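Local coordinates for protein diacylglycerol O-acyltransferase (Marinobacter hydrocarbonoclasticus, PDB 6CHJ) that probably transfers the acyl group of acyl-CoA to diacylglycerol, giving triacylglycerol, and makes wax esters by acylating fatty alcohols, at residues D73-L87 with R112-K124. Sequence-based numbering, arbitrary orientation.
Sequences DEHLDLEHHFRFEAL and RPMWEVHLIEGLK
Arg-112 lays its guanidinium flat on one face of the His-80 ring, planes 20° apart, because its chain bends at chi3 (94°); CD packs over the same ring, 3.7 Å from its centroid. Pro-113, with no N-H to satisfy, fits against the imidazole of His-81, whose NE2 makes a weak bond to Pro-113 O. Broad, flat Trp-115 offers one face to His-81: the rings form an offset stack, and His-81 CB stands 3.3 Å from Trp-115 CH2, while Trp-115 NE1 makes a hydrogen bond to Phe-57 O. With an alanine in place of Trp-115, His-81 would probably lose its stacking partner and Phe-57 O its donor. From Val-117 to Glu-121 the strands 82-86 and 115-121 run parallel, joined by backbone bonds that begin with Val-117 N to His-81 O and end with Leu-87 N to Glu-121 O. His-118, with two ring nitrogens, links two carboxylates: ND1 donates to the syn lone pair of Glu-85 OE1 (2.8 Å), NE2 to Glu-116 OE1 (2.8 Å). Branched Ile-120 presses CG2 on Leu-87 CG at 3.5 Å. These parallel strands belong to a beta-alpha-beta unit whose helix 93-105 covers the Glu-85 and His-118 face; helix 39-49 packs on Phe-82 and Phe-84, and strand 127-135 flanks 115-121 antiparallel.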
loop_
_atom_site.group_PDB
_atom_site.type_symbol
_atom_site.label_atom_id
_atom_site.label_comp_id
_atom_site.label_asym_id
_atom_site.label_seq_id
_atom_site.Cartn_x
_atom_site.Cartn_y
_atom_site.Cartn_z
ATOM N N ASP B 73 -19.857 10.717 -2.950
ATOM C CA ASP B 73 -19.632 9.851 -1.801
ATOM C C ASP B 73 -20.308 10.443 -0.572
ATOM O O ASP B 73 -19.895 11.491 -0.067
ATOM C CB ASP B 73 -18.142 9.647 -1.559
ATOM C CG ASP B 73 -17.868 8.472 -0.636
ATOM O OD1 ASP B 73 -18.641 7.493 -0.692
ATOM O OD2 ASP B 73 -16.894 8.523 0.143
ATOM N N GLU B 74 -21.343 9.763 -0.083
ATOM C CA GLU B 74 -22.104 10.278 1.047
ATOM C C GLU B 74 -21.276 10.256 2.328
ATOM O O GLU B 74 -21.281 11.230 3.095
ATOM C CB GLU B 74 -23.389 9.467 1.213
ATOM C CG GLU B 74 -24.302 9.476 -0.017
ATOM C CD GLU B 74 -25.486 10.422 0.125
ATOM O OE1 GLU B 74 -26.638 9.969 -0.080
ATOM O OE2 GLU B 74 -25.261 11.612 0.452
ATOM N N HIS B 75 -20.543 9.169 2.569
ATOM C CA HIS B 75 -19.814 8.964 3.822
ATOM C C HIS B 75 -18.318 8.852 3.526
ATOM O O HIS B 75 -17.776 7.745 3.422
ATOM C CB HIS B 75 -20.349 7.697 4.588
ATOM C CG HIS B 75 -21.803 7.407 4.362
ATOM N ND1 HIS B 75 -22.275 6.823 3.204
ATOM C CD2 HIS B 75 -22.887 7.611 5.148
ATOM C CE1 HIS B 75 -23.586 6.689 3.282
ATOM N NE2 HIS B 75 -23.983 7.158 4.451
ATOM N N LEU B 76 -17.647 10.005 3.412
ATOM C CA LEU B 76 -16.197 10.017 3.259
ATOM C C LEU B 76 -15.528 10.143 4.624
ATOM O O LEU B 76 -15.931 10.956 5.464
ATOM C CB LEU B 76 -15.733 11.149 2.333
ATOM C CG LEU B 76 -14.210 11.298 2.163
ATOM C CD1 LEU B 76 -13.837 11.730 0.750
ATOM C CD2 LEU B 76 -13.611 12.286 3.151
ATOM N N ASP B 77 -14.493 9.340 4.829
ATOM C CA ASP B 77 -13.775 9.250 6.097
ATOM C C ASP B 77 -12.429 9.957 5.922
ATOM O O ASP B 77 -11.469 9.371 5.397
ATOM C CB ASP B 77 -13.643 7.777 6.476
ATOM C CG ASP B 77 -12.794 7.536 7.717
ATOM O OD1 ASP B 77 -12.043 8.426 8.156
ATOM O OD2 ASP B 77 -12.868 6.401 8.240
ATOM N N LEU B 78 -12.357 11.213 6.385
ATOM C CA LEU B 78 -11.183 12.018 6.069
ATOM C C LEU B 78 -9.921 11.416 6.655
ATOM O O LEU B 78 -8.829 11.643 6.123
ATOM C CB LEU B 78 -11.346 13.487 6.525
ATOM C CG LEU B 78 -10.099 14.327 6.199
ATOM C CD1 LEU B 78 -10.058 14.591 4.703
ATOM C CD2 LEU B 78 -10.020 15.631 6.957
ATOM N N GLU B 79 -10.024 10.652 7.731
ATOM C CA GLU B 79 -8.783 10.090 8.246
ATOM C C GLU B 79 -8.365 8.836 7.493
ATOM O O GLU B 79 -7.269 8.301 7.748
ATOM C CB GLU B 79 -8.879 9.806 9.744
ATOM C CG GLU B 79 -7.519 9.848 10.474
ATOM C CD GLU B 79 -6.530 10.946 9.990
ATOM O OE1 GLU B 79 -6.957 12.028 9.502
ATOM O OE2 GLU B 79 -5.297 10.726 10.133
ATOM N N HIS B 80 -9.198 8.367 6.561
ATOM C CA HIS B 80 -8.672 7.434 5.574
ATOM C C HIS B 80 -7.842 8.151 4.509
ATOM O O HIS B 80 -6.767 7.670 4.138
ATOM C CB HIS B 80 -9.800 6.648 4.902
ATOM C CG HIS B 80 -9.324 5.789 3.781
ATOM N ND1 HIS B 80 -8.710 4.569 3.992
ATOM C CD2 HIS B 80 -9.324 5.994 2.443
ATOM C CE1 HIS B 80 -8.364 4.058 2.821
ATOM N NE2 HIS B 80 -8.720 4.903 1.869
ATOM N N HIS B 81 -8.320 9.297 4.003
ATOM C CA HIS B 81 -7.643 9.963 2.892
ATOM C C HIS B 81 -6.481 10.854 3.350
ATOM O O HIS B 81 -5.495 11.003 2.620
ATOM C CB HIS B 81 -8.654 10.784 2.081
ATOM C CG HIS B 81 -9.764 9.975 1.482
ATOM N ND1 HIS B 81 -10.893 9.614 2.190
ATOM C CD2 HIS B 81 -9.933 9.479 0.233
ATOM C CE1 HIS B 81 -11.702 8.923 1.404
ATOM N NE2 HIS B 81 -11.145 8.828 0.211
ATOM N N PHE B 82 -6.558 11.445 4.538
ATOM C CA PHE B 82 -5.509 12.320 5.051
ATOM C C PHE B 82 -4.693 11.603 6.116
ATOM O O PHE B 82 -5.258 11.030 7.049
ATOM C CB PHE B 82 -6.093 13.603 5.633
ATOM C CG PHE B 82 -5.077 14.447 6.330
ATOM C CD1 PHE B 82 -3.953 14.895 5.646
ATOM C CD2 PHE B 82 -5.228 14.782 7.670
ATOM C CE1 PHE B 82 -3.002 15.669 6.278
ATOM C CE2 PHE B 82 -4.292 15.556 8.312
ATOM C CZ PHE B 82 -3.167 16.000 7.615
ATOM N N ARG B 83 -3.363 11.661 6.002
ATOM C CA ARG B 83 -2.512 10.864 6.871
ATOM C C ARG B 83 -1.316 11.672 7.334
ATOM O O ARG B 83 -0.704 12.411 6.555
ATOM C CB ARG B 83 -2.039 9.588 6.170
ATOM C CG ARG B 83 -3.205 8.724 5.773
ATOM C CD ARG B 83 -2.829 7.327 5.444
ATOM N NE ARG B 83 -3.930 6.703 4.716
ATOM C CZ ARG B 83 -3.789 5.651 3.926
ATOM N NH1 ARG B 83 -2.589 5.114 3.774
ATOM N NH2 ARG B 83 -4.833 5.146 3.281
ATOM N N PHE B 84 -0.988 11.503 8.605
ATOM C CA PHE B 84 0.107 12.174 9.274
ATOM C C PHE B 84 1.146 11.106 9.571
ATOM O O PHE B 84 0.878 10.168 10.332
ATOM C CB PHE B 84 -0.389 12.861 10.547
ATOM C CG PHE B 84 0.653 13.685 11.262
ATOM C CD1 PHE B 84 1.731 14.236 10.574
ATOM C CD2 PHE B 84 0.544 13.915 12.631
ATOM C CE1 PHE B 84 2.685 14.990 11.240
ATOM C CE2 PHE B 84 1.492 14.680 13.312
ATOM C CZ PHE B 84 2.563 15.219 12.615
ATOM N N GLU B 85 2.322 11.236 8.955
ATOM C CA GLU B 85 3.376 10.246 9.076
ATOM C C GLU B 85 4.690 10.971 9.311
ATOM O O GLU B 85 4.777 12.201 9.216
ATOM C CB GLU B 85 3.461 9.351 7.823
ATOM C CG GLU B 85 2.417 8.236 7.756
ATOM C CD GLU B 85 1.676 8.200 6.416
ATOM O OE1 GLU B 85 1.934 9.073 5.561
ATOM O OE2 GLU B 85 0.830 7.301 6.219
ATOM N N ALA B 86 5.723 10.190 9.595
ATOM C CA ALA B 86 6.984 10.721 10.059
ATOM C C ALA B 86 8.113 9.925 9.438
ATOM O O ALA B 86 7.973 8.727 9.172
ATOM C CB ALA B 86 7.096 10.647 11.586
ATOM N N LEU B 87 9.266 10.627 9.202
ATOM C CA LEU B 87 10.368 9.895 8.614
ATOM C C LEU B 87 11.191 9.234 9.709
ATOM O O LEU B 87 11.297 9.762 10.811
ATOM C CB LEU B 87 11.258 10.833 7.805
ATOM C CG LEU B 87 10.660 11.422 6.527
ATOM C CD1 LEU B 87 11.710 12.250 5.872
ATOM C CD2 LEU B 87 10.138 10.333 5.567
ATOM N N ARG B 112 -13.506 3.831 -2.336
ATOM C CA ARG B 112 -13.554 5.200 -1.851
ATOM C C ARG B 112 -12.966 6.128 -2.894
ATOM O O ARG B 112 -12.238 5.683 -3.788
ATOM C CB ARG B 112 -12.794 5.339 -0.531
ATOM C CG ARG B 112 -13.030 4.175 0.383
ATOM C CD ARG B 112 -12.321 4.409 1.668
ATOM N NE ARG B 112 -13.233 5.015 2.628
ATOM C CZ ARG B 112 -13.448 4.532 3.842
ATOM N NH1 ARG B 112 -12.808 3.443 4.249
ATOM N NH2 ARG B 112 -14.299 5.144 4.642
ATOM N N PRO B 113 -13.297 7.420 -2.842
ATOM C CA PRO B 113 -12.640 8.382 -3.736
ATOM C C PRO B 113 -11.135 8.177 -3.692
ATOM O O PRO B 113 -10.550 7.959 -2.629
ATOM C CB PRO B 113 -13.054 9.747 -3.167
ATOM C CG PRO B 113 -13.700 9.443 -1.836
ATOM C CD PRO B 113 -14.253 8.077 -1.940
ATOM N N MET B 114 -10.512 8.178 -4.859
ATOM C CA MET B 114 -9.176 7.613 -4.975
ATOM C C MET B 114 -8.115 8.709 -4.881
ATOM O O MET B 114 -7.385 9.016 -5.827
ATOM C CB MET B 114 -9.075 6.805 -6.257
ATOM C CG MET B 114 -10.152 5.726 -6.333
ATOM S SD MET B 114 -9.912 4.543 -7.667
ATOM C CE MET B 114 -11.221 5.023 -8.813
ATOM N N TRP B 115 -8.009 9.279 -3.680
ATOM C CA TRP B 115 -6.948 10.235 -3.420
ATOM C C TRP B 115 -6.436 10.042 -2.002
ATOM O O TRP B 115 -7.170 9.602 -1.121
ATOM C CB TRP B 115 -7.419 11.670 -3.630
ATOM C CG TRP B 115 -8.530 12.091 -2.725
ATOM C CD1 TRP B 115 -9.871 11.971 -2.962
ATOM C CD2 TRP B 115 -8.405 12.722 -1.445
ATOM N NE1 TRP B 115 -10.585 12.478 -1.907
ATOM C CE2 TRP B 115 -9.709 12.947 -0.961
ATOM C CE3 TRP B 115 -7.318 13.110 -0.656
ATOM C CZ2 TRP B 115 -9.954 13.551 0.275
ATOM C CZ3 TRP B 115 -7.562 13.715 0.567
ATOM C CH2 TRP B 115 -8.867 13.932 1.016
ATOM N N GLU B 116 -5.156 10.338 -1.803
ATOM C CA GLU B 116 -4.570 10.402 -0.473
ATOM C C GLU B 116 -3.666 11.620 -0.408
ATOM O O GLU B 116 -3.000 11.955 -1.395
ATOM C CB GLU B 116 -3.753 9.158 -0.141
ATOM C CG GLU B 116 -4.551 7.878 -0.049
ATOM C CD GLU B 116 -3.688 6.633 -0.199
ATOM O OE1 GLU B 116 -2.462 6.689 0.060
ATOM O OE2 GLU B 116 -4.245 5.590 -0.597
ATOM N N VAL B 117 -3.640 12.274 0.749
ATOM C CA VAL B 117 -2.628 13.276 1.067
ATOM C C VAL B 117 -1.855 12.795 2.291
ATOM O O VAL B 117 -2.453 12.449 3.317
ATOM C CB VAL B 117 -3.242 14.662 1.331
ATOM C CG1 VAL B 117 -2.146 15.673 1.580
ATOM C CG2 VAL B 117 -4.146 15.087 0.189
ATOM N N HIS B 118 -0.531 12.790 2.184
ATOM C CA HIS B 118 0.355 12.328 3.241
ATOM C C HIS B 118 1.197 13.514 3.709
ATOM O O HIS B 118 2.089 13.978 2.988
ATOM C CB HIS B 118 1.235 11.182 2.738
ATOM C CG HIS B 118 0.485 9.913 2.447
ATOM N ND1 HIS B 118 0.753 8.726 3.098
ATOM C CD2 HIS B 118 -0.517 9.645 1.571
ATOM C CE1 HIS B 118 -0.055 7.784 2.643
ATOM N NE2 HIS B 118 -0.836 8.316 1.716
ATOM N N LEU B 119 0.920 13.998 4.918
ATOM C CA LEU B 119 1.747 15.012 5.554
ATOM C C LEU B 119 2.856 14.316 6.337
ATOM O O LEU B 119 2.585 13.581 7.294
ATOM C CB LEU B 119 0.896 15.909 6.452
ATOM C CG LEU B 119 1.578 16.927 7.378
ATOM C CD1 LEU B 119 2.351 17.924 6.541
ATOM C CD2 LEU B 119 0.544 17.637 8.290
ATOM N N ILE B 120 4.101 14.567 5.944
ATOM C CA ILE B 120 5.276 13.902 6.500
ATOM C C ILE B 120 6.030 14.892 7.384
ATOM O O ILE B 120 6.424 15.975 6.924
ATOM C CB ILE B 120 6.197 13.362 5.392
ATOM C CG1 ILE B 120 5.407 12.504 4.375
ATOM C CG2 ILE B 120 7.370 12.596 6.005
ATOM C CD1 ILE B 120 6.001 12.527 2.965
ATOM N N GLU B 121 6.244 14.514 8.645
ATOM C CA GLU B 121 7.062 15.234 9.611
ATOM C C GLU B 121 8.365 14.467 9.789
ATOM O O GLU B 121 8.617 13.466 9.114
ATOM C CB GLU B 121 6.323 15.418 10.955
ATOM C CG GLU B 121 6.335 14.185 11.898
ATOM C CD GLU B 121 6.094 14.536 13.395
ATOM O OE1 GLU B 121 5.505 15.597 13.689
ATOM O OE2 GLU B 121 6.479 13.729 14.282
ATOM N N GLY B 122 9.213 14.964 10.691
ATOM C CA GLY B 122 10.511 14.363 10.934
ATOM C C GLY B 122 11.604 14.735 9.954
ATOM O O GLY B 122 12.662 14.101 9.965
ATOM N N LEU B 123 11.392 15.722 9.095
ATOM C CA LEU B 123 12.478 16.149 8.223
ATOM C C LEU B 123 13.445 17.027 9.014
ATOM O O LEU B 123 13.056 17.703 9.969
ATOM C CB LEU B 123 11.930 16.879 6.999
ATOM C CG LEU B 123 11.414 15.932 5.900
ATOM C CD1 LEU B 123 9.989 15.397 6.180
ATOM C CD2 LEU B 123 11.490 16.587 4.539
ATOM N N LYS B 124 14.720 16.994 8.622
ATOM C CA LYS B 124 15.797 17.550 9.433
ATOM C C LYS B 124 15.625 19.023 9.790
ATOM O O LYS B 124 15.242 19.342 10.920
ATOM C CB LYS B 124 17.150 17.339 8.743
ATOM C CG LYS B 124 18.026 16.386 9.539
ATOM C CD LYS B 124 19.363 16.060 8.889
ATOM C CE LYS B 124 20.229 15.227 9.866
ATOM N NZ LYS B 124 21.249 14.339 9.201
HETATM O O HOH W 1 -14.098 4.515 7.075
#